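Local coordinates for Non-structural protein 3 (Porcine deltacoronavirus, PDB 6LN0) that probably processes the viral polyprotein through its papain-like protease domain, in a multidomain chain that also carries a macro domain likely to bind ADP-ribose, at residues 193-198 with 230-235; 224-229 with 300-305; 19-24 with 43-48; 47-50 with 56-59; 326-331 with 375-380. All coordinates share one frame; numbering follows the deposited sequence.

Contact 1 of 5, residues 193-198 with 230-235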
# COMPACT_ATOMS: atom_id res chain seq x y z
N ASN A 193 -3.16 2.45 -4.81
CA ASN A 193 -3.25 2.81 -3.41
C ASN A 193 -2.32 1.94 -2.57
O ASN A 193 -2.72 1.35 -1.57
CB ASN A 193 -4.69 2.71 -2.91
CG ASN A 193 -5.50 3.91 -3.25
OD1 ASN A 193 -5.05 5.04 -3.04
ND2 ASN A 193 -6.69 3.70 -3.78
N LEU A 194 -1.07 1.84 -3.00
CA LEU A 194 -0.13 1.01 -2.27
C LEU A 194 0.08 1.56 -0.88
O LEU A 194 0.35 2.75 -0.72
CB LEU A 194 1.19 0.91 -3.03
CG LEU A 194 0.92 0.32 -4.40
CD1 LEU A 194 2.20 -0.01 -5.11
CD2 LEU A 194 0.02 -0.90 -4.24
N PHE A 195 -0.06 0.69 0.12
CA PHE A 195 0.06 1.04 1.53
C PHE A 195 1.19 0.25 2.19
O PHE A 195 1.25 -0.98 2.08
CB PHE A 195 -1.27 0.81 2.25
CG PHE A 195 -1.35 1.46 3.59
CD1 PHE A 195 -1.48 2.84 3.69
CD2 PHE A 195 -1.28 0.71 4.75
CE1 PHE A 195 -1.55 3.45 4.93
CE2 PHE A 195 -1.35 1.32 6.00
CZ PHE A 195 -1.48 2.68 6.09
N ASP A 196 2.06 0.98 2.86
CA ASP A 196 3.30 0.56 3.50
C ASP A 196 3.10 -0.13 4.85
O ASP A 196 4.05 -0.71 5.38
CB ASP A 196 4.14 1.82 3.71
CG ASP A 196 5.57 1.53 3.99
OD1 ASP A 196 6.13 0.64 3.32
OD2 ASP A 196 6.12 2.22 4.88
N GLY A 197 1.91 -0.06 5.42
CA GLY A 197 1.71 -0.31 6.82
C GLY A 197 1.67 0.95 7.67
O GLY A 197 1.08 0.93 8.76
N GLU A 198 2.26 2.04 7.18
CA GLU A 198 2.21 3.35 7.82
C GLU A 198 1.61 4.43 6.93
O GLU A 198 0.86 5.28 7.42
CB GLU A 198 3.62 3.77 8.24
CG GLU A 198 3.73 4.28 9.69
CD GLU A 198 3.54 3.18 10.75
OE1 GLU A 198 2.48 3.17 11.43
OE2 GLU A 198 4.45 2.33 10.90
N GLN A 230 -3.67 -0.13 11.79
CA GLN A 230 -4.22 -1.20 12.59
C GLN A 230 -4.66 -2.36 11.72
O GLN A 230 -4.47 -3.53 12.08
CB GLN A 230 -5.38 -0.69 13.44
CG GLN A 230 -4.99 0.45 14.34
CD GLN A 230 -6.15 0.93 15.17
OE1 GLN A 230 -7.14 1.42 14.63
NE2 GLN A 230 -6.05 0.78 16.49
N TYR A 231 -5.24 -2.07 10.56
CA TYR A 231 -5.77 -3.15 9.75
C TYR A 231 -4.65 -4.04 9.25
O TYR A 231 -4.79 -5.27 9.21
CB TYR A 231 -6.59 -2.58 8.58
CG TYR A 231 -7.35 -3.64 7.85
CD1 TYR A 231 -8.38 -4.33 8.46
CD2 TYR A 231 -7.02 -3.98 6.55
CE1 TYR A 231 -9.06 -5.32 7.80
CE2 TYR A 231 -7.70 -4.97 5.88
CZ TYR A 231 -8.71 -5.62 6.49
OH TYR A 231 -9.38 -6.60 5.80
N CYS A 232 -3.52 -3.44 8.87
CA CYS A 232 -2.36 -4.22 8.47
C CYS A 232 -1.89 -5.12 9.59
O CYS A 232 -1.68 -6.33 9.39
CB CYS A 232 -1.22 -3.28 8.06
SG CYS A 232 -1.38 -2.60 6.43
N VAL A 233 -1.73 -4.53 10.79
CA VAL A 233 -1.37 -5.32 11.95
C VAL A 233 -2.35 -6.47 12.11
O VAL A 233 -1.97 -7.62 12.37
CB VAL A 233 -1.33 -4.44 13.20
CG1 VAL A 233 -1.16 -5.30 14.46
CG2 VAL A 233 -0.24 -3.35 13.09
N TYR A 234 -3.63 -6.19 11.90
CA TYR A 234 -4.65 -7.22 12.05
C TYR A 234 -4.43 -8.35 11.07
O TYR A 234 -4.44 -9.53 11.44
CB TYR A 234 -6.04 -6.60 11.86
CG TYR A 234 -7.11 -7.62 11.59
CD1 TYR A 234 -7.58 -8.42 12.63
CD2 TYR A 234 -7.68 -7.77 10.31
CE1 TYR A 234 -8.59 -9.36 12.42
CE2 TYR A 234 -8.70 -8.74 10.09
CZ TYR A 234 -9.14 -9.53 11.17
OH TYR A 234 -10.12 -10.49 11.07
N LEU A 235 -4.23 -8.02 9.80
CA LEU A 235 -4.07 -9.05 8.77
C LEU A 235 -2.86 -9.93 9.06
O LEU A 235 -2.92 -11.15 8.89
CB LEU A 235 -3.93 -8.40 7.38
CG LEU A 235 -5.21 -7.74 6.86
CD1 LEU A 235 -4.92 -6.85 5.65
CD2 LEU A 235 -6.22 -8.81 6.54
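G197 and C232 bring the two backbones to within 5.9 Å of each other (CA to CA), where the turn after strand 194-195 runs past one side of helix 228-237. G197 adopts a positive phi (97°) that glycine accommodates readily. On the helix, the sulfur of C232 does the touching. Its CB points at the turn, and with SG beside the backbone N and anti to the carbonyl carbon (chi1 -79°) the thiol reaches two groups: CD2 of F195 at 3.7 Å from SG, and CA of G197 at 3.9 Å from SG. The phenyl group of F195 is met at its edge. SG lies near the ring plane, 85° off the normal and 4.9 Å from the centroid of F195, with CE2 of that ring also 3.9 Å from SG. This is a sulfur-aromatic contact of the in-plane kind, with no sulfur over the pi face. The same ring meets F200 edge-to-face and rests on L228 of the helix, while L211 of strand 209-212, the backbone partner of F195, touches both F195 and C232. The seam therefore joins the small mixed sheet, whose topology is consistent with the ubiquitin-like domain that precedes coronavirus papain-like proteases, to a helix of the protease itself. Chemically it is apolar and slightly polarised: an electron-rich sulfur beside the weakly positive C-H rim of the ring should be mildly attractive.

Contact 2 of 5, residues 224-229 with 300-305; sequences LDLNLQ and YASTNR
L226 reaches across to the C-terminal turn of helix 293-302 and buries more surface here than any other residue, its two methyl groups dividing the work. CD1 lies against CB of A301 at 4.1 Å, a plain apolar touch. CD2 approaches the hydroxyl OG of S302 at 3.3 Å, a close carbon-oxygen contact. The polar need of that hydroxyl is met by a hydrogen bond with the carbonyl oxygen of W298, one turn earlier in its own helix, which is why OG can sit beside a methyl. With CG of L226 beside the backbone N (chi1 -43°) and the chain then extended, both methyls are carried to the helix. S302 likewise holds OG beside its own N, which lets the hydroxyl fold back toward W298. Y231 and Y234 of helix 228-237 also pack on L226, and Y234 touches A301 too, so the leucine touches both helices. On the chain around it, D225 ends the preceding helix in a Schellman motif, while N227 is the N-cap of the next and bonds N of Q230 through OD1. The loop leucine thus packs on the end of helix 293-302 within a helical region consistent with the thumb of coronavirus papain-like proteases.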
# COMPACT_ATOMS: atom_id res chain seq x y z
N LEU A 224 -14.45 -3.29 11.29
CA LEU A 224 -13.67 -3.72 12.44
C LEU A 224 -13.21 -2.56 13.32
O LEU A 224 -12.55 -2.81 14.33
CB LEU A 224 -12.45 -4.52 11.99
CG LEU A 224 -12.73 -5.92 11.45
CD1 LEU A 224 -11.43 -6.66 11.11
CD2 LEU A 224 -13.54 -6.72 12.44
N ASP A 225 -13.52 -1.32 12.93
CA ASP A 225 -13.15 -0.12 13.69
C ASP A 225 -11.65 0.10 13.71
O ASP A 225 -11.09 0.51 14.72
CB ASP A 225 -13.68 -0.17 15.12
CG ASP A 225 -14.96 0.58 15.29
OD1 ASP A 225 -15.50 1.03 14.25
OD2 ASP A 225 -15.42 0.71 16.45
N LEU A 226 -10.97 -0.19 12.61
CA LEU A 226 -9.54 0.01 12.55
C LEU A 226 -9.21 1.01 11.46
O LEU A 226 -9.82 1.00 10.39
CB LEU A 226 -8.79 -1.30 12.29
CG LEU A 226 -9.21 -2.56 13.04
CD1 LEU A 226 -8.41 -3.74 12.52
CD2 LEU A 226 -9.06 -2.41 14.56
N ASN A 227 -8.23 1.87 11.72
CA ASN A 227 -7.57 2.55 10.61
C ASN A 227 -6.65 1.57 9.89
O ASN A 227 -6.59 0.38 10.23
CB ASN A 227 -6.82 3.79 11.09
CG ASN A 227 -5.70 3.47 12.07
OD1 ASN A 227 -4.83 2.63 11.82
ND2 ASN A 227 -5.67 4.21 13.17
N LEU A 228 -5.91 2.06 8.91
CA LEU A 228 -5.20 1.16 8.01
C LEU A 228 -3.93 0.59 8.63
O LEU A 228 -3.57 -0.56 8.36
CB LEU A 228 -4.85 1.88 6.70
CG LEU A 228 -6.05 2.23 5.82
CD1 LEU A 228 -5.60 2.67 4.44
CD2 LEU A 228 -7.00 1.06 5.72
N GLN A 229 -3.21 1.40 9.42
CA GLN A 229 -2.11 0.87 10.22
C GLN A 229 -2.59 -0.32 11.04
O GLN A 229 -2.02 -1.42 10.98
CB GLN A 229 -1.55 1.94 11.15
CG GLN A 229 -0.73 3.01 10.48
CD GLN A 229 -1.54 4.25 10.12
OE1 GLN A 229 -2.65 4.15 9.56
NE2 GLN A 229 -0.99 5.42 10.43
N TYR A 300 -5.40 -7.36 19.32
CA TYR A 300 -4.08 -6.74 19.28
C TYR A 300 -4.07 -5.48 18.44
O TYR A 300 -3.44 -4.48 18.82
CB TYR A 300 -3.06 -7.73 18.72
CG TYR A 300 -2.38 -8.60 19.76
CD1 TYR A 300 -1.20 -8.20 20.35
CD2 TYR A 300 -2.91 -9.84 20.11
CE1 TYR A 300 -0.56 -8.99 21.26
CE2 TYR A 300 -2.28 -10.64 21.01
CZ TYR A 300 -1.10 -10.21 21.60
OH TYR A 300 -0.46 -11.00 22.52
N ALA A 301 -4.74 -5.49 17.28
CA ALA A 301 -4.73 -4.31 16.41
C ALA A 301 -5.56 -3.17 16.99
O ALA A 301 -5.22 -2.00 16.82
CB ALA A 301 -5.25 -4.67 15.01
N SER A 302 -6.67 -3.50 17.66
CA SER A 302 -7.49 -2.45 18.27
C SER A 302 -6.77 -1.76 19.43
O SER A 302 -7.02 -0.57 19.68
CB SER A 302 -8.83 -3.01 18.74
OG SER A 302 -9.55 -3.58 17.66
N THR A 303 -5.91 -2.47 20.17
CA THR A 303 -5.21 -1.89 21.31
C THR A 303 -3.76 -1.55 20.99
O THR A 303 -3.01 -1.18 21.90
CB THR A 303 -5.30 -2.81 22.55
OG1 THR A 303 -4.69 -4.07 22.30
CG2 THR A 303 -6.73 -3.08 22.92
N ASN A 304 -3.36 -1.64 19.72
CA ASN A 304 -2.05 -1.17 19.28
C ASN A 304 -0.92 -1.91 19.99
O ASN A 304 0.01 -1.31 20.53
CB ASN A 304 -1.92 0.35 19.45
CG ASN A 304 -2.93 1.10 18.64
OD1 ASN A 304 -2.92 1.03 17.42
ND2 ASN A 304 -3.82 1.82 19.30
N ARG A 305 -1.00 -3.22 19.99
CA ARG A 305 0.05 -4.06 20.53
C ARG A 305 0.57 -4.97 19.43
O ARG A 305 -0.10 -5.19 18.42
CB ARG A 305 -0.46 -4.93 21.69
CG ARG A 305 -1.15 -4.14 22.76
CD ARG A 305 -0.16 -3.24 23.47
NE ARG A 305 -0.82 -2.59 24.59
CZ ARG A 305 -0.23 -1.70 25.38
NH1 ARG A 305 1.04 -1.36 25.15
NH2 ARG A 305 -0.91 -1.15 26.39

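Contact 3 of 5, residues 19-24 with 43-48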
# COMPACT_ATOMS: atom_id res chain seq x y z
N GLY A 19 4.50 0.51 -38.57
CA GLY A 19 5.04 0.27 -39.90
C GLY A 19 6.22 1.12 -40.31
O GLY A 19 6.98 1.62 -39.47
N GLU A 20 6.39 1.32 -41.62
CA GLU A 20 7.59 1.98 -42.11
C GLU A 20 7.42 3.50 -42.26
O GLU A 20 6.33 4.04 -42.16
CB GLU A 20 8.08 1.37 -43.43
CG GLU A 20 9.43 1.95 -43.98
CD GLU A 20 10.56 2.12 -42.91
OE1 GLU A 20 10.33 2.66 -41.81
OE2 GLU A 20 11.72 1.75 -43.20
N LEU A 21 8.55 4.17 -42.51
CA LEU A 21 8.64 5.62 -42.34
C LEU A 21 7.63 6.36 -43.20
O LEU A 21 6.96 7.28 -42.71
CB LEU A 21 10.07 6.09 -42.63
CG LEU A 21 10.99 5.57 -41.53
CD1 LEU A 21 12.43 5.86 -41.84
CD2 LEU A 21 10.59 6.13 -40.15
N ALA A 22 7.47 5.95 -44.46
CA ALA A 22 6.49 6.58 -45.35
C ALA A 22 5.11 6.67 -44.71
O ALA A 22 4.33 7.57 -45.06
CB ALA A 22 6.41 5.82 -46.68
N SER A 23 4.80 5.80 -43.76
CA SER A 23 3.50 5.79 -43.10
C SER A 23 3.28 6.96 -42.15
O SER A 23 2.13 7.35 -41.93
CB SER A 23 3.35 4.52 -42.29
OG SER A 23 4.41 4.38 -41.37
N ILE A 24 4.35 7.54 -41.60
CA ILE A 24 4.21 8.32 -40.38
C ILE A 24 3.39 9.58 -40.64
O ILE A 24 3.43 10.17 -41.73
CB ILE A 24 5.60 8.64 -39.81
CG1 ILE A 24 6.30 7.36 -39.38
CG2 ILE A 24 5.51 9.58 -38.62
CD1 ILE A 24 5.78 6.81 -38.05
N GLY A 43 21.15 0.43 -46.45
CA GLY A 43 19.86 -0.21 -46.24
C GLY A 43 19.16 0.27 -44.99
O GLY A 43 19.39 1.39 -44.52
N GLY A 44 18.29 -0.58 -44.47
CA GLY A 44 17.56 -0.28 -43.26
C GLY A 44 16.69 0.94 -43.43
O GLY A 44 16.23 1.28 -44.54
N ALA A 45 16.46 1.63 -42.31
CA ALA A 45 15.75 2.91 -42.35
C ALA A 45 16.48 3.94 -43.20
O ALA A 45 15.84 4.79 -43.83
CB ALA A 45 15.55 3.44 -40.93
N ALA A 46 17.82 3.87 -43.26
CA ALA A 46 18.61 4.90 -43.93
C ALA A 46 18.38 4.89 -45.44
O ALA A 46 18.30 5.96 -46.07
CB ALA A 46 20.10 4.71 -43.62
N ARG A 47 18.28 3.70 -46.05
CA ARG A 47 17.92 3.66 -47.46
C ARG A 47 16.45 3.97 -47.68
O ARG A 47 16.09 4.44 -48.76
CB ARG A 47 18.26 2.29 -48.06
CG ARG A 47 18.39 2.28 -49.58
CD ARG A 47 17.28 1.48 -50.24
NE ARG A 47 17.60 1.15 -51.64
CZ ARG A 47 18.35 0.11 -52.00
NH1 ARG A 47 18.86 -0.68 -51.07
NH2 ARG A 47 18.61 -0.13 -53.28
N ALA A 48 15.59 3.74 -46.69
CA ALA A 48 14.19 4.08 -46.86
C ALA A 48 13.97 5.59 -46.80
O ALA A 48 13.01 6.11 -47.37
CB ALA A 48 13.33 3.37 -45.82
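In the macro domain, the loop after strand 10-17, with its 3-10 turn at 21-23, packs against the start of the helix led in by the glycine-rich loop, and E20 and L21 meet A45 and A48 there. In related macro domains that glycine-rich loop, here with G43 and G44, helps to bind ADP-ribose; a similar role is probable in this one. L21 makes the apolar contact: its CD1 rests against CB of A45 at 4.1 Å and comes equally near the carbonyl oxygen O of A45. E20 adds a carboxylate oxygen touching the A48 methyl. CG stands anti to the backbone N (chi1 -176°) and the chain then bends at chi2 (45°), which brings OE2 of E20 to 3.5 Å from CB of A48. The same oxygen, OE2 of E20, is 4.3 Å from CA of A45, so it sits alongside the first turn of the helix, where the helix dipole would probably favour a negative charge. The two touches, L21 on A45 and E20 on A48, thus fall about one helical turn apart. Behind the loop, E20 and L21 both lean on V152 of strand 146-152 and I24 reaches V118 of strand 117-120, while A45 rests on P34 of strand 29-34 and P120 of strand 117-120, so loop and helix both cover the C-terminal ends of the central parallel strands.

Contact 4 of 5, residues 47-50 with 56-59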
# COMPACT_ATOMS: atom_id res chain seq x y z
N ARG A 47 18.28 3.70 -46.05
CA ARG A 47 17.92 3.66 -47.46
C ARG A 47 16.45 3.97 -47.68
O ARG A 47 16.09 4.44 -48.76
CB ARG A 47 18.26 2.29 -48.06
CG ARG A 47 18.39 2.28 -49.58
CD ARG A 47 17.28 1.48 -50.24
NE ARG A 47 17.60 1.15 -51.64
CZ ARG A 47 18.35 0.11 -52.00
NH1 ARG A 47 18.86 -0.68 -51.07
NH2 ARG A 47 18.61 -0.13 -53.28
N ALA A 48 15.59 3.74 -46.69
CA ALA A 48 14.19 4.08 -46.86
C ALA A 48 13.97 5.59 -46.80
O ALA A 48 13.01 6.11 -47.37
CB ALA A 48 13.33 3.37 -45.82
N ILE A 49 14.86 6.29 -46.09
CA ILE A 49 14.79 7.74 -46.03
C ILE A 49 15.37 8.33 -47.31
O ILE A 49 14.80 9.27 -47.89
CB ILE A 49 15.54 8.26 -44.77
CG1 ILE A 49 14.81 7.82 -43.50
CG2 ILE A 49 15.66 9.78 -44.80
CD1 ILE A 49 15.67 7.92 -42.21
N ALA A 50 16.50 7.79 -47.75
CA ALA A 50 17.15 8.24 -48.97
C ALA A 50 16.21 8.16 -50.17
O ALA A 50 16.14 9.09 -50.97
CB ALA A 50 18.42 7.43 -49.21
N LYS A 56 18.79 14.14 -55.38
CA LYS A 56 19.59 15.30 -54.99
C LYS A 56 19.96 15.22 -53.51
O LYS A 56 21.05 15.65 -53.11
CB LYS A 56 18.86 16.60 -55.32
CG LYS A 56 18.69 16.89 -56.83
CD LYS A 56 19.92 17.60 -57.43
CE LYS A 56 19.84 17.77 -58.95
NZ LYS A 56 20.98 17.11 -59.66
N TYR A 57 19.09 14.65 -52.69
CA TYR A 57 19.46 14.37 -51.30
C TYR A 57 20.71 13.49 -51.24
O TYR A 57 21.69 13.83 -50.56
CB TYR A 57 18.29 13.74 -50.55
CG TYR A 57 18.67 13.03 -49.27
CD1 TYR A 57 18.81 13.73 -48.08
CD2 TYR A 57 18.88 11.66 -49.25
CE1 TYR A 57 19.17 13.09 -46.92
CE2 TYR A 57 19.23 11.01 -48.09
CZ TYR A 57 19.38 11.73 -46.94
OH TYR A 57 19.73 11.07 -45.79
N GLN A 58 20.72 12.39 -52.00
CA GLN A 58 21.85 11.47 -51.95
C GLN A 58 23.14 12.11 -52.47
O GLN A 58 24.23 11.79 -51.97
CB GLN A 58 21.55 10.19 -52.72
CG GLN A 58 22.64 9.14 -52.59
CD GLN A 58 22.98 8.85 -51.14
OE1 GLN A 58 22.12 8.42 -50.36
NE2 GLN A 58 24.24 9.10 -50.77
N GLU A 59 23.04 13.00 -53.47
CA GLU A 59 24.25 13.65 -54.00
C GLU A 59 24.85 14.59 -52.97
O GLU A 59 26.08 14.66 -52.82
CB GLU A 59 23.95 14.42 -55.30
CG GLU A 59 22.94 13.74 -56.21
CD GLU A 59 22.71 14.46 -57.55
OE1 GLU A 59 22.38 13.76 -58.54
OE2 GLU A 59 22.84 15.70 -57.60
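Q58 has its amide gripped at both ends: OE1 accepts a hydrogen bond from ND2 of N41, and NE2 bonds OD1 of N62 and, weakly, the carbonyl oxygen of L39. Held in that way, the amide still touches the neighbouring helix, its OE1 lying 4.0 Å from CB of A50. The bend at chi2 (53°) curls the glutamine back to that position. Most of the contact, however, is the meeting of Y57 with A50. CG anti to the backbone N (chi1 162°) sends the tyrosine ring across the gap, where CE2 of Y57 comes to 3.6 Å from CA and 3.8 Å from CB of A50, an oblique approach. CD2 of the same ring is 4.1 Å from the carbonyl oxygen O of A50. Farther out, the hydroxyl OH of Y57 passes CG2 of I49 at 4.4 Å and is hydrogen-bonded to NE2 of H88 on strand 83-89. I49 itself leads away into the sheet, onto L31, N33 and I86, with Y57 packing on N33 and I86 as well. On the solvent side of helix 55-64, K56 NZ and E59 OE2 form a salt bridge of 3.1 Å within one turn. The two successive helices thus join mainly through the Y57 ring and the A50 methyl, with the Q58 amide oxygen beside that methyl; the bonds from Y57 to H88 and from Q58 to N41 and N62 probably fix the rotation of both groups and so settle how they lie on the alanine.

Contact 5 of 5, residues 326-331 with 375-380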
# COMPACT_ATOMS: atom_id res chain seq x y z
N ALA A 326 -23.67 -3.46 25.74
CA ALA A 326 -23.64 -3.09 27.15
C ALA A 326 -24.21 -1.70 27.37
O ALA A 326 -23.71 -0.72 26.81
CB ALA A 326 -22.20 -3.13 27.69
N ALA A 327 -25.22 -1.62 28.22
CA ALA A 327 -25.84 -0.35 28.56
C ALA A 327 -26.77 -0.59 29.73
O ALA A 327 -27.35 -1.67 29.86
CB ALA A 327 -26.62 0.25 27.39
N PHE A 328 -26.89 0.43 30.58
CA PHE A 328 -27.81 0.40 31.69
C PHE A 328 -28.21 1.83 32.03
O PHE A 328 -27.53 2.79 31.64
CB PHE A 328 -27.21 -0.31 32.91
CG PHE A 328 -26.13 0.47 33.62
CD1 PHE A 328 -26.44 1.30 34.69
CD2 PHE A 328 -24.80 0.33 33.26
CE1 PHE A 328 -25.45 2.01 35.35
CE2 PHE A 328 -23.79 1.03 33.93
CZ PHE A 328 -24.11 1.88 34.97
N SER A 329 -29.34 1.95 32.71
CA SER A 329 -29.80 3.18 33.32
C SER A 329 -29.94 2.99 34.83
O SER A 329 -30.16 1.86 35.30
CB SER A 329 -31.14 3.61 32.72
OG SER A 329 -32.18 2.75 33.20
N ALA A 330 -29.80 4.08 35.59
CA ALA A 330 -29.84 4.02 37.05
C ALA A 330 -30.07 5.41 37.65
O ALA A 330 -30.12 6.41 36.95
CB ALA A 330 -28.54 3.42 37.60
N THR A 331 -30.23 5.44 38.98
CA THR A 331 -30.31 6.68 39.74
C THR A 331 -29.17 6.74 40.75
O THR A 331 -28.74 5.71 41.31
CB THR A 331 -31.66 6.82 40.49
OG1 THR A 331 -31.98 5.59 41.14
CG2 THR A 331 -32.79 7.19 39.53
N LYS A 375 -28.36 -5.49 32.35
CA LYS A 375 -28.07 -6.75 33.02
C LYS A 375 -26.90 -6.66 33.99
O LYS A 375 -26.86 -7.41 34.97
CB LYS A 375 -27.80 -7.84 31.99
CG LYS A 375 -28.83 -7.86 30.86
CD LYS A 375 -28.67 -9.06 29.94
CE LYS A 375 -29.95 -9.92 29.90
NZ LYS A 375 -31.16 -9.25 29.32
N GLY A 376 -25.96 -5.75 33.76
CA GLY A 376 -24.88 -5.55 34.69
C GLY A 376 -23.97 -4.45 34.20
O GLY A 376 -24.28 -3.75 33.23
N ALA A 377 -22.82 -4.31 34.86
CA ALA A 377 -21.87 -3.29 34.46
C ALA A 377 -20.46 -3.75 34.81
O ALA A 377 -20.26 -4.39 35.84
CB ALA A 377 -22.18 -1.95 35.14
N VAL A 378 -19.50 -3.43 33.93
CA VAL A 378 -18.08 -3.63 34.19
C VAL A 378 -17.51 -2.33 34.70
O VAL A 378 -17.78 -1.27 34.14
CB VAL A 378 -17.32 -4.08 32.93
CG1 VAL A 378 -15.82 -3.98 33.16
CG2 VAL A 378 -17.72 -5.49 32.55
N ALA A 379 -16.70 -2.40 35.75
CA ALA A 379 -16.03 -1.23 36.30
C ALA A 379 -14.54 -1.45 36.21
O ALA A 379 -14.06 -2.57 36.39
CB ALA A 379 -16.44 -0.99 37.76
N ILE A 380 -13.80 -0.39 35.91
CA ILE A 380 -12.35 -0.47 35.84
C ILE A 380 -11.77 0.59 36.74
O ILE A 380 -12.30 1.70 36.87
CB ILE A 380 -11.77 -0.33 34.40
CG1 ILE A 380 -12.29 0.90 33.68
CG2 ILE A 380 -12.01 -1.60 33.58
CD1 ILE A 380 -11.46 1.23 32.41
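F328 reaches over to A377, and that apolar touch is the heart of the contact. CE2 of F328 lies 3.6 Å from CB of A377 and CD2 of F328 lies 3.9 Å from the same methyl, which approaches the ring obliquely. CG of F328 sits between the backbone N and the carbonyl carbon (chi1 72°), a cramped placement that swings the phenyl group off its own strand and toward the other. F369 and F424 also pack on the ring, the first with planes at about 20°, the second edge-to-face, with I345 packing beside them. The polar element is the main chain of G376, whose carbonyl oxygen O comes to 4.1 Å from CD2 of F328, again obliquely; that oxygen has a weak hydrogen bond to OH of Y274. Backbone pairing contributes through third parties. Strand 338-346 comes between the two strands in the sheet order, antiparallel to 327-332 and parallel to 376-383, and F328 bonds H341 on it; K375 pairs with F424. The two strands converge near F328 and K375, 7.3 Å apart from CA to CA. F328 thus turns its ring directly toward A377 on a strand two places along in the sheet order. Such a sheet, with C334, C335, C360 and C363 holding a zinc ion about 14 Å from the F328 side chain, is characteristic of the fingers and palm of coronavirus papain-like proteases.

How the contacts relate
Contacts 1, 2 and 5 are buried, whereas contacts 3 and 4 are partly buried and belong to the macro domain, far along an elongated chain; the centres of contacts 4 and 5 are about 95 Å apart. Contacts 1 and 2 interlock along the sequence: contact 1 sets helix 228-237 against the probably ubiquitin-like sheet, contact 2 sets the loop leading into that helix against helix 293-302, and Q230 joins them by a probable bond of NE2 to OD1 of N304. Contacts 3 and 4 use adjoining parts of helix 44-53, and L21 of one packs on I49 of the other. All five are chiefly apolar; a carboxylate or amide oxygen joins in only in contacts 3 and 4.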